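Local atomic coordinates of alpha-14 giardin (Giardia lamblia, PDB entry 3CHL), a protein that belongs to the annexin family and may serve as a calcium-regulated structural element linking the phospholipid bilayer to the underlying axoneme. Residues 34-39 / 271-276; 146-151 / 188-193; 264-269 / 305-310. All coordinates share one frame; numbering follows the deposited sequence.

Contact 1 (34-39 / 271-276); sequences EIARSY and MHFREC
Arg274 brings its guanidinium group to the backbone carbonyl of Ala36, making the one direct hydrogen bond between residues 34-39 and 271-276. From CG the chain runs out straight to NE. Arg274 CG lies 3.5 Å above the plane of the Phe273 ring, offset toward the rim, so the aliphatic part travels over one face of its own neighbour. Arg274 NE gives its hydrogen to a water 2.8 Å away, and that water donates in turn to Tyr39 O at 2.6 Å. At the fourth torsion the group swings round (chi4 96°), and Phe273 CZ sits 3.3 Å above the centre of the Arg274 guanidinium plane. At the tip, Arg274 NH2 reaches Ala36 O at 3.0 Å, with an N-H...O angle of 153° and the donor tilted from the carbonyl plane. The same nitrogen also bonds to Leu78 O, and two carbonyls plus the bridging water thus fix the rotation of the group.

Phe273 packs against the guanidinium of Arg274 and meets the same carbonyl. With CG placed between the backbone N and the carbonyl carbon (chi1 80°), the ring turns its edge to Ala36 O, which lies 4.0 Å from Phe273 CZ. Arg37 CG comes obliquely to Phe273 CE1 at 4.1 Å, while the Arg37 guanidinium turns back to a salt bridge with Glu34. Side chains of helix 41-55, Pro41 and Leu44, pack against Arg274. An arginine held by backbone carbonyls here ties the N-terminal region to the fourth-repeat region, consistent with the cyclic arrangement of repeats in the annexin core.

Contact 2 (146-151 / 188-193); sequences AKLINA and TWIRIF
Asn150 ND2, three residues after the Lys147 that meets Ile190, is gripped by two acceptors, Gly140 O and Asp141 OD1, and this pins helix 144-154 to the chain just before it. The contact itself is apolar helix-helix packing of the all-helical annexin fold. No hydrogen bond crosses it. The local axes of helices 144-154 and 183-195 come within 9.6 Å and run in roughly the same direction, with a signed crossing angle of -38°.

Ile190 has the largest buried share, 84 of 220 Å², and its two branches work separately. The longer one, bent at both torsions (chi1 -59°, chi2 -55°), drives its tip against the backbone of the opposite helix: Ile190 CD1 lies 3.6 Å from Leu148 N and also touches the CB atoms of Leu148 and Lys147. The CA atoms of Leu148 and Ile190 are 5.6 Å apart. Lys147 contributes the root of its chain here, whereas its NZ goes to Asp141 O.

Leu148 crosses Phe193 obliquely, Leu148 CD1 touching Phe193 CB at 3.9 Å. The phenyl ring beyond turns elsewhere, into edge-to-face stacks with Phe201 and Phe233, and Phe193 O bonds to Arg157 NH2. Ala194, the next residue of helix 183-195, also touches Leu148 and Ala151. Tightest of the apolar approaches is methyl against methyl, Ala151 CB to Ile190 CG2 at 3.5 Å.

Contact 3 (264-269 / 305-310); sequences RLNRIT and DAIKLL
Ile307 and Thr269 bury about 70 Å² each in this contact, with Leu310 next, and these three define the seam between residues 264-269 and 305-310. The axes of the two segments pass 10.9 Å apart at 22°, nearly side by side in the same direction, and at this spacing the contact is made mainly through side chains.

Thr269 presents a polar and an apolar branch. With its first torsion near -62°, Thr269 OG1 folds back to Leu265 O at 2.7 Å, and the 3.1 Å bond from Thr269 N comes to Leu265 O from the other face of the carbonyl plane. One carbonyl thus holds both donors, which fixes the rotation of the threonine. OG1 is further bonded to Trp311 NE1, so this buried hydroxyl has partners in its own helix and in the residue just after helix 301-310. The methyl, Thr269 CG2, faces Leu310 instead: Leu310 CD1 lies 3.5 Å from it and Leu310 CB 3.6 Å, the two side chains crossing at about a right angle.

Ile307 supplies the other half. Ile307 CD1 sits 3.8 Å from Thr269 OG1 and 4.2 Å from Asn266 OD1, so a methyl group lies beside two oxygens that are already engaged; Asn266 OD1 bonds to Tyr303 OH.

The pair lies in the fourth-repeat region, where helix 243-254 packs on Leu265 and Thr269 and helix 291-298 on Ile307. From earlier in the chain, helix 69-78 packs on Asn266 and helix 31-38 on Leu310, and all the touching residues are buried among these helices.

Contacts 1 and 3 share helix 262-272 and lie with centres 10 Å apart on one side of the chain's centre, whereas contact 2 sits on the opposite side, its centre about 28 to 30 Å from theirs. Contacts 1 and 3 touch: Phe273 CD1 comes 3.4 Å from Leu310 O, and Ala36 CB packs on Leu310 CD2, so helices 31-38, 262-272 and 301-310 form one continuous packed region. Contact 2 is only partly buried. Contacts 2 and 3 join segments under 40 residues apart; contact 1 spans 232. Chemistry follows place: a guanidinium and a water join segments far apart in sequence in contact 1, contact 3 mixes methyls with satisfied oxygens, and contact 2 relies on aliphatic packing.

Contact 1 (34-39 / 271-276)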
# COMPACT_ATOMS: atom_id res chain seq x y z
N GLU A 34 8.54 -9.32 15.40
CA GLU A 34 7.57 -9.99 16.27
C GLU A 34 6.73 -8.96 17.07
O GLU A 34 5.50 -9.10 17.20
CB GLU A 34 8.29 -10.95 17.20
CG GLU A 34 8.07 -12.40 16.79
CD GLU A 34 6.58 -12.73 16.49
OE1 GLU A 34 6.19 -12.75 15.31
OE2 GLU A 34 5.79 -12.98 17.44
N ILE A 35 7.40 -7.94 17.57
CA ILE A 35 6.73 -6.84 18.31
C ILE A 35 5.72 -6.15 17.39
O ILE A 35 4.57 -5.92 17.78
CB ILE A 35 7.77 -5.87 18.90
CG1 ILE A 35 8.38 -6.46 20.19
CG2 ILE A 35 7.14 -4.52 19.25
CD1 ILE A 35 9.71 -5.80 20.54
N ALA A 36 6.13 -5.87 16.15
CA ALA A 36 5.21 -5.17 15.23
C ALA A 36 3.94 -6.00 15.01
O ALA A 36 2.86 -5.42 14.78
CB ALA A 36 5.87 -4.98 13.87
N ARG A 37 4.10 -7.32 14.97
CA ARG A 37 2.97 -8.24 14.63
C ARG A 37 2.12 -8.59 15.84
O ARG A 37 1.03 -9.15 15.67
CB ARG A 37 3.52 -9.57 14.05
CG ARG A 37 4.21 -9.47 12.68
CD ARG A 37 3.98 -10.78 11.85
NE ARG A 37 4.35 -11.87 12.67
CZ ARG A 37 3.95 -13.15 12.68
NH1 ARG A 37 3.07 -13.70 11.85
NH2 ARG A 37 4.52 -13.90 13.62
N SER A 38 2.59 -8.26 17.05
CA SER A 38 1.95 -8.75 18.30
C SER A 38 1.08 -7.76 19.06
O SER A 38 0.34 -8.16 19.98
CB SER A 38 3.03 -9.26 19.25
OG SER A 38 3.65 -10.38 18.67
N TYR A 39 1.18 -6.46 18.72
CA TYR A 39 0.47 -5.41 19.43
C TYR A 39 -0.30 -4.57 18.45
O TYR A 39 0.08 -4.51 17.27
CB TYR A 39 1.47 -4.53 20.20
CG TYR A 39 2.15 -5.24 21.33
CD1 TYR A 39 1.53 -5.35 22.60
CD2 TYR A 39 3.38 -5.81 21.15
CE1 TYR A 39 2.16 -5.99 23.66
CE2 TYR A 39 4.02 -6.47 22.18
CZ TYR A 39 3.41 -6.55 23.45
OH TYR A 39 4.07 -7.21 24.46
N MET A 271 2.27 -0.87 4.89
CA MET A 271 0.91 -0.34 4.74
C MET A 271 -0.14 -1.44 4.85
O MET A 271 -1.30 -1.17 5.22
CB MET A 271 0.72 0.33 3.37
CG MET A 271 1.51 1.67 3.28
SD MET A 271 1.03 2.65 1.85
CE MET A 271 1.74 1.71 0.50
N HIS A 272 0.23 -2.64 4.44
CA HIS A 272 -0.80 -3.66 4.21
C HIS A 272 -0.70 -4.93 5.00
O HIS A 272 -1.64 -5.71 4.97
CB HIS A 272 -0.94 -3.98 2.71
CG HIS A 272 -1.23 -2.78 1.86
ND1 HIS A 272 -2.41 -2.07 1.94
CD2 HIS A 272 -0.49 -2.16 0.91
CE1 HIS A 272 -2.37 -1.06 1.09
NE2 HIS A 272 -1.23 -1.11 0.44
N PHE A 273 0.39 -5.14 5.74
CA PHE A 273 0.54 -6.50 6.28
C PHE A 273 -0.53 -6.84 7.35
O PHE A 273 -0.81 -8.04 7.59
CB PHE A 273 1.95 -6.75 6.83
CG PHE A 273 2.16 -6.19 8.21
CD1 PHE A 273 2.09 -7.02 9.33
CD2 PHE A 273 2.51 -4.84 8.38
CE1 PHE A 273 2.33 -6.50 10.62
CE2 PHE A 273 2.75 -4.33 9.67
CZ PHE A 273 2.66 -5.18 10.77
N ARG A 274 -1.08 -5.82 8.00
CA ARG A 274 -2.05 -6.09 9.11
C ARG A 274 -3.47 -6.40 8.60
O ARG A 274 -4.25 -7.11 9.28
CB ARG A 274 -2.09 -4.89 10.07
CG ARG A 274 -0.81 -4.81 10.90
CD ARG A 274 -0.96 -3.87 12.09
NE ARG A 274 0.29 -3.78 12.87
CZ ARG A 274 1.20 -2.81 12.71
NH1 ARG A 274 1.09 -1.85 11.75
NH2 ARG A 274 2.28 -2.81 13.48
N GLU A 275 -3.78 -5.88 7.42
CA GLU A 275 -5.09 -6.00 6.82
C GLU A 275 -5.14 -7.19 5.89
O GLU A 275 -6.17 -7.85 5.75
CB GLU A 275 -5.35 -4.78 5.95
CG GLU A 275 -5.53 -3.45 6.70
CD GLU A 275 -4.28 -2.94 7.42
OE1 GLU A 275 -3.14 -3.07 6.85
OE2 GLU A 275 -4.47 -2.42 8.57
N CYS A 276 -4.04 -7.44 5.18
CA CYS A 276 -4.11 -8.36 4.05
C CYS A 276 -3.58 -9.75 4.44
O CYS A 276 -2.38 -10.04 4.26
CB CYS A 276 -3.42 -7.76 2.79
SG CYS A 276 -4.16 -6.14 2.11
O HOH W 1 -0.59 -5.46 14.90

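Contact 2 (146-151 / 188-193)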
# COMPACT_ATOMS: atom_id res chain seq x y z
N ALA A 146 -1.79 10.50 -13.00
CA ALA A 146 -1.95 11.68 -12.13
C ALA A 146 -3.41 12.12 -12.09
O ALA A 146 -3.95 12.45 -11.03
CB ALA A 146 -0.98 12.83 -12.57
N LYS A 147 -4.08 12.02 -13.24
CA LYS A 147 -5.51 12.31 -13.31
C LYS A 147 -6.30 11.36 -12.41
O LYS A 147 -7.24 11.75 -11.71
CB LYS A 147 -6.01 12.16 -14.76
CG LYS A 147 -5.63 13.30 -15.67
CD LYS A 147 -6.25 13.14 -17.05
CE LYS A 147 -5.54 14.10 -18.04
NZ LYS A 147 -5.78 15.52 -17.63
N LEU A 148 -5.89 10.09 -12.44
CA LEU A 148 -6.53 9.04 -11.64
C LEU A 148 -6.32 9.29 -10.12
O LEU A 148 -7.29 9.31 -9.34
CB LEU A 148 -5.93 7.69 -12.05
CG LEU A 148 -6.45 6.49 -11.22
CD1 LEU A 148 -7.98 6.37 -11.34
CD2 LEU A 148 -5.76 5.18 -11.62
N ILE A 149 -5.07 9.46 -9.70
CA ILE A 149 -4.86 9.72 -8.25
C ILE A 149 -5.48 11.05 -7.77
O ILE A 149 -5.95 11.15 -6.62
CB ILE A 149 -3.35 9.48 -7.75
CG1 ILE A 149 -2.36 10.48 -8.28
CG2 ILE A 149 -2.89 8.05 -8.02
CD1 ILE A 149 -0.89 10.17 -7.69
N ASN A 150 -5.52 12.08 -8.62
CA ASN A 150 -6.20 13.33 -8.22
C ASN A 150 -7.68 13.11 -8.01
O ASN A 150 -8.26 13.58 -7.02
CB ASN A 150 -6.00 14.45 -9.26
CG ASN A 150 -4.60 15.05 -9.20
OD1 ASN A 150 -4.02 15.20 -8.13
ND2 ASN A 150 -4.05 15.40 -10.38
N ALA A 151 -8.31 12.38 -8.93
CA ALA A 151 -9.72 12.05 -8.81
C ALA A 151 -10.01 11.21 -7.58
O ALA A 151 -11.04 11.39 -6.93
CB ALA A 151 -10.21 11.34 -10.06
N THR A 188 -14.21 8.15 -19.07
CA THR A 188 -14.58 6.75 -18.80
C THR A 188 -13.69 6.03 -17.80
O THR A 188 -14.16 5.47 -16.81
CB THR A 188 -14.60 5.90 -20.12
OG1 THR A 188 -15.51 6.52 -21.02
CG2 THR A 188 -15.08 4.49 -19.86
N TRP A 189 -12.40 6.03 -18.12
CA TRP A 189 -11.35 5.40 -17.32
C TRP A 189 -11.32 5.95 -15.88
O TRP A 189 -11.34 5.21 -14.91
CB TRP A 189 -10.00 5.71 -17.99
CG TRP A 189 -9.75 4.85 -19.23
CD1 TRP A 189 -9.55 5.28 -20.53
CD2 TRP A 189 -9.68 3.43 -19.25
NE1 TRP A 189 -9.36 4.18 -21.35
CE2 TRP A 189 -9.45 3.03 -20.58
CE3 TRP A 189 -9.81 2.44 -18.27
CZ2 TRP A 189 -9.31 1.70 -20.94
CZ3 TRP A 189 -9.69 1.15 -18.62
CH2 TRP A 189 -9.45 0.77 -19.97
N ILE A 190 -11.33 7.27 -15.79
CA ILE A 190 -11.25 7.97 -14.51
C ILE A 190 -12.53 7.73 -13.70
O ILE A 190 -12.45 7.42 -12.51
CB ILE A 190 -10.95 9.50 -14.71
CG1 ILE A 190 -9.62 9.68 -15.45
CG2 ILE A 190 -11.00 10.27 -13.34
CD1 ILE A 190 -8.45 9.00 -14.79
N ARG A 191 -13.70 7.89 -14.32
CA ARG A 191 -14.95 7.68 -13.59
C ARG A 191 -15.07 6.28 -12.98
O ARG A 191 -15.43 6.14 -11.80
CB ARG A 191 -16.18 8.03 -14.44
CG ARG A 191 -17.51 7.73 -13.73
CD ARG A 191 -18.76 8.00 -14.62
NE ARG A 191 -18.84 7.11 -15.79
CZ ARG A 191 -18.46 7.48 -17.02
NH1 ARG A 191 -17.95 8.68 -17.22
NH2 ARG A 191 -18.58 6.64 -18.04
N ILE A 192 -14.78 5.25 -13.76
CA ILE A 192 -14.87 3.87 -13.27
C ILE A 192 -13.85 3.62 -12.16
O ILE A 192 -14.23 3.29 -11.03
CB ILE A 192 -14.71 2.83 -14.43
CG1 ILE A 192 -15.95 2.93 -15.36
CG2 ILE A 192 -14.48 1.39 -13.88
CD1 ILE A 192 -15.71 2.27 -16.76
N PHE A 193 -12.58 3.86 -12.48
CA PHE A 193 -11.47 3.44 -11.61
C PHE A 193 -11.34 4.31 -10.37
O PHE A 193 -10.88 3.83 -9.34
CB PHE A 193 -10.15 3.29 -12.40
CG PHE A 193 -10.15 2.08 -13.31
CD1 PHE A 193 -9.55 0.89 -12.91
CD2 PHE A 193 -10.87 2.09 -14.52
CE1 PHE A 193 -9.62 -0.25 -13.73
CE2 PHE A 193 -10.92 0.96 -15.34
CZ PHE A 193 -10.30 -0.21 -14.94

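Contact 3 (264-269 / 305-310)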
# COMPACT_ATOMS: atom_id res chain seq x y z
N ARG A 264 9.88 0.52 -1.97
CA ARG A 264 8.55 0.01 -2.30
C ARG A 264 8.23 -1.26 -1.52
O ARG A 264 7.12 -1.41 -1.00
CB ARG A 264 8.37 -0.25 -3.81
CG ARG A 264 7.02 -0.93 -4.14
CD ARG A 264 6.74 -0.96 -5.66
NE ARG A 264 5.96 0.19 -6.13
CZ ARG A 264 5.90 0.61 -7.40
NH1 ARG A 264 6.66 0.08 -8.35
NH2 ARG A 264 5.10 1.60 -7.71
N LEU A 265 9.17 -2.21 -1.42
CA LEU A 265 8.84 -3.43 -0.62
C LEU A 265 8.48 -3.03 0.80
O LEU A 265 7.57 -3.63 1.40
CB LEU A 265 10.03 -4.40 -0.53
CG LEU A 265 10.39 -5.09 -1.87
CD1 LEU A 265 11.77 -5.72 -1.80
CD2 LEU A 265 9.31 -6.13 -2.27
N ASN A 266 9.22 -2.07 1.35
CA ASN A 266 9.00 -1.59 2.73
C ASN A 266 7.61 -0.99 2.89
O ASN A 266 6.83 -1.42 3.79
CB ASN A 266 10.08 -0.58 3.18
CG ASN A 266 11.40 -1.26 3.52
OD1 ASN A 266 11.45 -2.46 3.60
ND2 ASN A 266 12.45 -0.48 3.72
N ARG A 267 7.26 -0.02 2.05
CA ARG A 267 5.93 0.61 2.22
C ARG A 267 4.76 -0.32 1.90
O ARG A 267 3.72 -0.24 2.56
CB ARG A 267 5.79 1.94 1.47
CG ARG A 267 5.89 1.83 -0.06
CD ARG A 267 5.64 3.14 -0.74
NE ARG A 267 5.86 3.02 -2.19
CZ ARG A 267 6.99 3.34 -2.82
NH1 ARG A 267 8.03 3.83 -2.16
NH2 ARG A 267 7.08 3.20 -4.16
N ILE A 268 4.87 -1.14 0.85
CA ILE A 268 3.74 -2.05 0.53
C ILE A 268 3.50 -2.98 1.73
O ILE A 268 2.34 -3.20 2.16
CB ILE A 268 4.02 -2.90 -0.75
CG1 ILE A 268 4.23 -1.96 -1.95
CG2 ILE A 268 2.87 -3.90 -1.02
CD1 ILE A 268 3.11 -1.01 -2.26
N THR A 269 4.59 -3.51 2.27
CA THR A 269 4.51 -4.45 3.39
C THR A 269 3.98 -3.70 4.64
O THR A 269 3.04 -4.15 5.28
CB THR A 269 5.90 -5.05 3.73
OG1 THR A 269 6.38 -5.77 2.59
CG2 THR A 269 5.80 -6.06 4.94
N ASP A 305 14.12 -12.11 5.91
CA ASP A 305 13.28 -12.88 6.85
C ASP A 305 12.18 -11.99 7.46
O ASP A 305 11.08 -12.47 7.74
CB ASP A 305 14.10 -13.48 7.99
CG ASP A 305 15.10 -14.57 7.52
OD1 ASP A 305 15.05 -15.05 6.35
OD2 ASP A 305 15.91 -14.96 8.38
N ALA A 306 12.47 -10.70 7.61
CA ALA A 306 11.56 -9.68 8.13
C ALA A 306 10.36 -9.51 7.20
O ALA A 306 9.20 -9.50 7.66
CB ALA A 306 12.27 -8.36 8.24
N ILE A 307 10.64 -9.35 5.89
CA ILE A 307 9.57 -9.23 4.90
C ILE A 307 8.71 -10.52 4.90
O ILE A 307 7.47 -10.44 4.92
CB ILE A 307 10.11 -8.96 3.46
CG1 ILE A 307 10.83 -7.60 3.37
CG2 ILE A 307 8.99 -9.17 2.42
CD1 ILE A 307 9.97 -6.38 3.51
N LYS A 308 9.35 -11.68 4.86
CA LYS A 308 8.55 -12.93 4.90
C LYS A 308 7.72 -13.02 6.18
O LYS A 308 6.55 -13.47 6.14
CB LYS A 308 9.44 -14.17 4.84
CG LYS A 308 10.05 -14.45 3.46
CD LYS A 308 10.92 -15.68 3.55
CE LYS A 308 12.28 -15.36 4.08
NZ LYS A 308 13.29 -16.23 3.42
N LEU A 309 8.33 -12.65 7.32
CA LEU A 309 7.60 -12.76 8.59
C LEU A 309 6.41 -11.79 8.69
O LEU A 309 5.33 -12.17 9.14
CB LEU A 309 8.56 -12.60 9.79
CG LEU A 309 7.94 -12.78 11.19
CD1 LEU A 309 7.23 -14.12 11.37
CD2 LEU A 309 9.10 -12.63 12.14
N LEU A 310 6.59 -10.54 8.27
CA LEU A 310 5.48 -9.58 8.30
C LEU A 310 4.29 -10.05 7.49
O LEU A 310 3.13 -9.85 7.86
CB LEU A 310 5.94 -8.19 7.80
CG LEU A 310 6.78 -7.41 8.81
CD1 LEU A 310 7.43 -6.28 8.05
CD2 LEU A 310 5.90 -6.87 10.01